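Local coordinates for restriction endonuclease THAI (Thermoplasma acidophilum, PDB 3NDH), which cuts DNA as a restriction endonuclease, probably of the PD-(D/E)XK nuclease superfamily, and intercalates into its specific site without flipping bases, at residues F126-H131 against G165-I170. Residues are numbered along the deposited sequence; the frame is centred on the assembly and turned at random.
Sequences FLETWH and GKDKYI
Lys166 reaches across to the C-terminal part of helix 120-129 and lies over the carbonyl of Leu127. Its CB sits 3.8 Å from Leu127 O and close to the methyl CD1 of the same residue; CG follows a little farther from that oxygen, and CD comes nearest it, at 3.5 Å. CE then meets the carboxylate of Glu128, 3.1 Å from OE2. The chain is extended as far as CE and bends at the last torsion (chi4 -84°), which leaves NZ 4.0 Å from Glu128 OE2, so the opposite charges are near each other without closing a salt bridge. The other carboxylate oxygen, Glu128 OE1, faces Asp167 OD1, and a single water donates to both, probably easing the repulsion between the two acids.

Deeper in, Leu127 carries the apolar part. Its CG stands anti to the backbone N (chi1 164°), and from there CD1 touches both Lys166 O and Ile170 CB, 3.7 Å from the latter, while CD2 turns to Asp167. Ile170 splits its branches: CG2 approaches the edge of the Phe126 ring, and CD1 lies 3.8 Å from Trp130 CE3. The indole meets Tyr169 CE2 at its edge, with CZ3 3.7 Å away; the two ring planes are inclined at 39°, neither stacked nor perpendicular. Phe126 CZ rests on one indole face, and Trp130 NE1 is held by Glu89.

No direct hydrogen bond joins the segments. Val182 of the neighbouring strand continues the apolar cluster beside Phe126 and Ile170. The C-terminal part of helix 120-129 and the loop after it pack on the short helix 166-169 and the first residue of the strand that follows, at the periphery of the nuclease domain, with an apolar centre and a charged, water-bridged margin.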
loop_
_atom_site.group_PDB
_atom_site.type_symbol
_atom_site.label_atom_id
_atom_site.label_comp_id
_atom_site.label_asym_id
_atom_site.label_seq_id
_atom_site.Cartn_x
_atom_site.Cartn_y
_atom_site.Cartn_z
ATOM N N PHE A 126 -5.527 -16.626 15.345
ATOM C CA PHE A 126 -5.118 -17.108 14.028
ATOM C C PHE A 126 -4.280 -18.383 14.133
ATOM O O PHE A 126 -4.564 -19.376 13.454
ATOM C CB PHE A 126 -4.341 -16.012 13.290
ATOM C CG PHE A 126 -3.902 -16.394 11.904
ATOM C CD1 PHE A 126 -4.722 -16.144 10.802
ATOM C CD2 PHE A 126 -2.657 -16.957 11.686
ATOM C CE1 PHE A 126 -4.316 -16.492 9.533
ATOM C CE2 PHE A 126 -2.263 -17.314 10.409
ATOM C CZ PHE A 126 -3.086 -17.061 9.344
ATOM N N LEU A 127 -3.251 -18.360 14.974
ATOM C CA LEU A 127 -2.392 -19.532 15.188
ATOM C C LEU A 127 -3.228 -20.763 15.508
ATOM O O LEU A 127 -2.978 -21.845 14.995
ATOM C CB LEU A 127 -1.395 -19.262 16.317
ATOM C CG LEU A 127 -0.643 -20.437 16.967
ATOM C CD1 LEU A 127 0.365 -20.995 15.972
ATOM C CD2 LEU A 127 0.028 -19.977 18.257
ATOM N N GLU A 128 -4.242 -20.586 16.339
ATOM C CA GLU A 128 -5.026 -21.715 16.805
ATOM C C GLU A 128 -6.100 -22.200 15.821
ATOM O O GLU A 128 -6.663 -23.270 16.022
ATOM C CB GLU A 128 -5.654 -21.374 18.155
ATOM C CG GLU A 128 -4.636 -21.054 19.260
ATOM C CD GLU A 128 -3.604 -22.156 19.491
ATOM O OE1 GLU A 128 -2.445 -21.836 19.874
ATOM O OE2 GLU A 128 -3.958 -23.344 19.309
ATOM N N THR A 129 -6.367 -21.448 14.755
ATOM C CA THR A 129 -7.449 -21.795 13.814
ATOM C C THR A 129 -7.047 -21.987 12.350
ATOM O O THR A 129 -7.670 -22.791 11.645
ATOM C CB THR A 129 -8.577 -20.755 13.860
ATOM O OG1 THR A 129 -8.058 -19.449 13.582
ATOM C CG2 THR A 129 -9.226 -20.750 15.224
ATOM N N TRP A 130 -6.029 -21.266 11.893
ATOM C CA TRP A 130 -5.659 -21.286 10.482
ATOM C C TRP A 130 -4.975 -22.593 10.069
ATOM O O TRP A 130 -4.193 -23.177 10.824
ATOM C CB TRP A 130 -4.727 -20.104 10.174
ATOM C CG TRP A 130 -4.323 -19.975 8.724
ATOM C CD1 TRP A 130 -4.996 -19.317 7.749
ATOM C CD2 TRP A 130 -3.140 -20.502 8.115
ATOM N NE1 TRP A 130 -4.321 -19.417 6.566
ATOM C CE2 TRP A 130 -3.169 -20.128 6.760
ATOM C CE3 TRP A 130 -2.062 -21.255 8.583
ATOM C CZ2 TRP A 130 -2.161 -20.490 5.862
ATOM C CZ3 TRP A 130 -1.066 -21.620 7.691
ATOM C CH2 TRP A 130 -1.118 -21.230 6.350
ATOM N N HIS A 131 -5.262 -23.036 8.848
ATOM C CA HIS A 131 -4.413 -23.999 8.170
ATOM C C HIS A 131 -4.360 -23.622 6.702
ATOM O O HIS A 131 -5.228 -22.888 6.235
ATOM C CB HIS A 131 -4.909 -25.443 8.373
ATOM C CG HIS A 131 -6.157 -25.773 7.617
ATOM N ND1 HIS A 131 -6.136 -26.438 6.410
ATOM C CD2 HIS A 131 -7.461 -25.523 7.887
ATOM C CE1 HIS A 131 -7.372 -26.585 5.969
ATOM N NE2 HIS A 131 -8.195 -26.035 6.842
ATOM N N GLY A 165 3.201 -29.195 12.458
ATOM C CA GLY A 165 2.235 -28.582 13.355
ATOM C C GLY A 165 2.200 -27.063 13.309
ATOM O O GLY A 165 3.166 -26.409 12.911
ATOM N N LYS A 166 1.079 -26.510 13.770
ATOM C CA LYS A 166 0.843 -25.062 13.788
ATOM C C LYS A 166 1.916 -24.275 14.530
ATOM O O LYS A 166 2.279 -23.174 14.121
ATOM C CB LYS A 166 -0.534 -24.761 14.414
ATOM C CG LYS A 166 -0.669 -25.132 15.895
ATOM C CD LYS A 166 -2.084 -24.922 16.424
ATOM C CE LYS A 166 -2.204 -25.382 17.866
ATOM N NZ LYS A 166 -2.463 -26.821 17.979
ATOM N N ASP A 167 2.433 -24.826 15.625
ATOM C CA ASP A 167 3.358 -24.063 16.465
ATOM C C ASP A 167 4.747 -23.901 15.837
ATOM O O ASP A 167 5.497 -22.988 16.215
ATOM C CB ASP A 167 3.423 -24.676 17.864
ATOM C CG ASP A 167 2.079 -24.626 18.571
ATOM O OD1 ASP A 167 1.561 -23.516 18.791
ATOM O OD2 ASP A 167 1.545 -25.702 18.929
ATOM N N LYS A 168 5.082 -24.775 14.889
ATOM C CA LYS A 168 6.332 -24.669 14.132
ATOM C C LYS A 168 6.140 -24.005 12.762
ATOM O O LYS A 168 7.081 -23.427 12.224
ATOM C CB LYS A 168 6.984 -26.047 13.943
ATOM C CG LYS A 168 8.454 -25.956 13.527
ATOM C CD LYS A 168 9.077 -27.310 13.220
ATOM C CE LYS A 168 10.340 -27.159 12.371
ATOM N NZ LYS A 168 10.665 -28.393 11.591
ATOM N N TYR A 169 4.934 -24.090 12.206
ATOM C CA TYR A 169 4.637 -23.520 10.874
ATOM C C TYR A 169 4.374 -22.017 10.940
ATOM O O TYR A 169 4.704 -21.288 10.004
ATOM C CB TYR A 169 3.414 -24.232 10.276
ATOM C CG TYR A 169 3.201 -24.090 8.776
ATOM C CD1 TYR A 169 3.552 -25.120 7.909
ATOM C CD2 TYR A 169 2.597 -22.948 8.226
ATOM C CE1 TYR A 169 3.345 -25.001 6.538
ATOM C CE2 TYR A 169 2.379 -22.830 6.861
ATOM C CZ TYR A 169 2.762 -23.860 6.013
ATOM O OH TYR A 169 2.565 -23.784 4.649
ATOM N N ILE A 170 3.746 -21.576 12.027
ATOM C CA ILE A 170 3.248 -20.215 12.192
ATOM C C ILE A 170 4.075 -19.508 13.250
ATOM O O ILE A 170 4.269 -20.042 14.355
ATOM C CB ILE A 170 1.762 -20.216 12.639
ATOM C CG1 ILE A 170 0.890 -20.952 11.623
ATOM C CG2 ILE A 170 1.229 -18.782 12.854
ATOM C CD1 ILE A 170 -0.557 -21.162 12.080
HETATM O O HOH W 1 -0.442 -23.402 20.388
#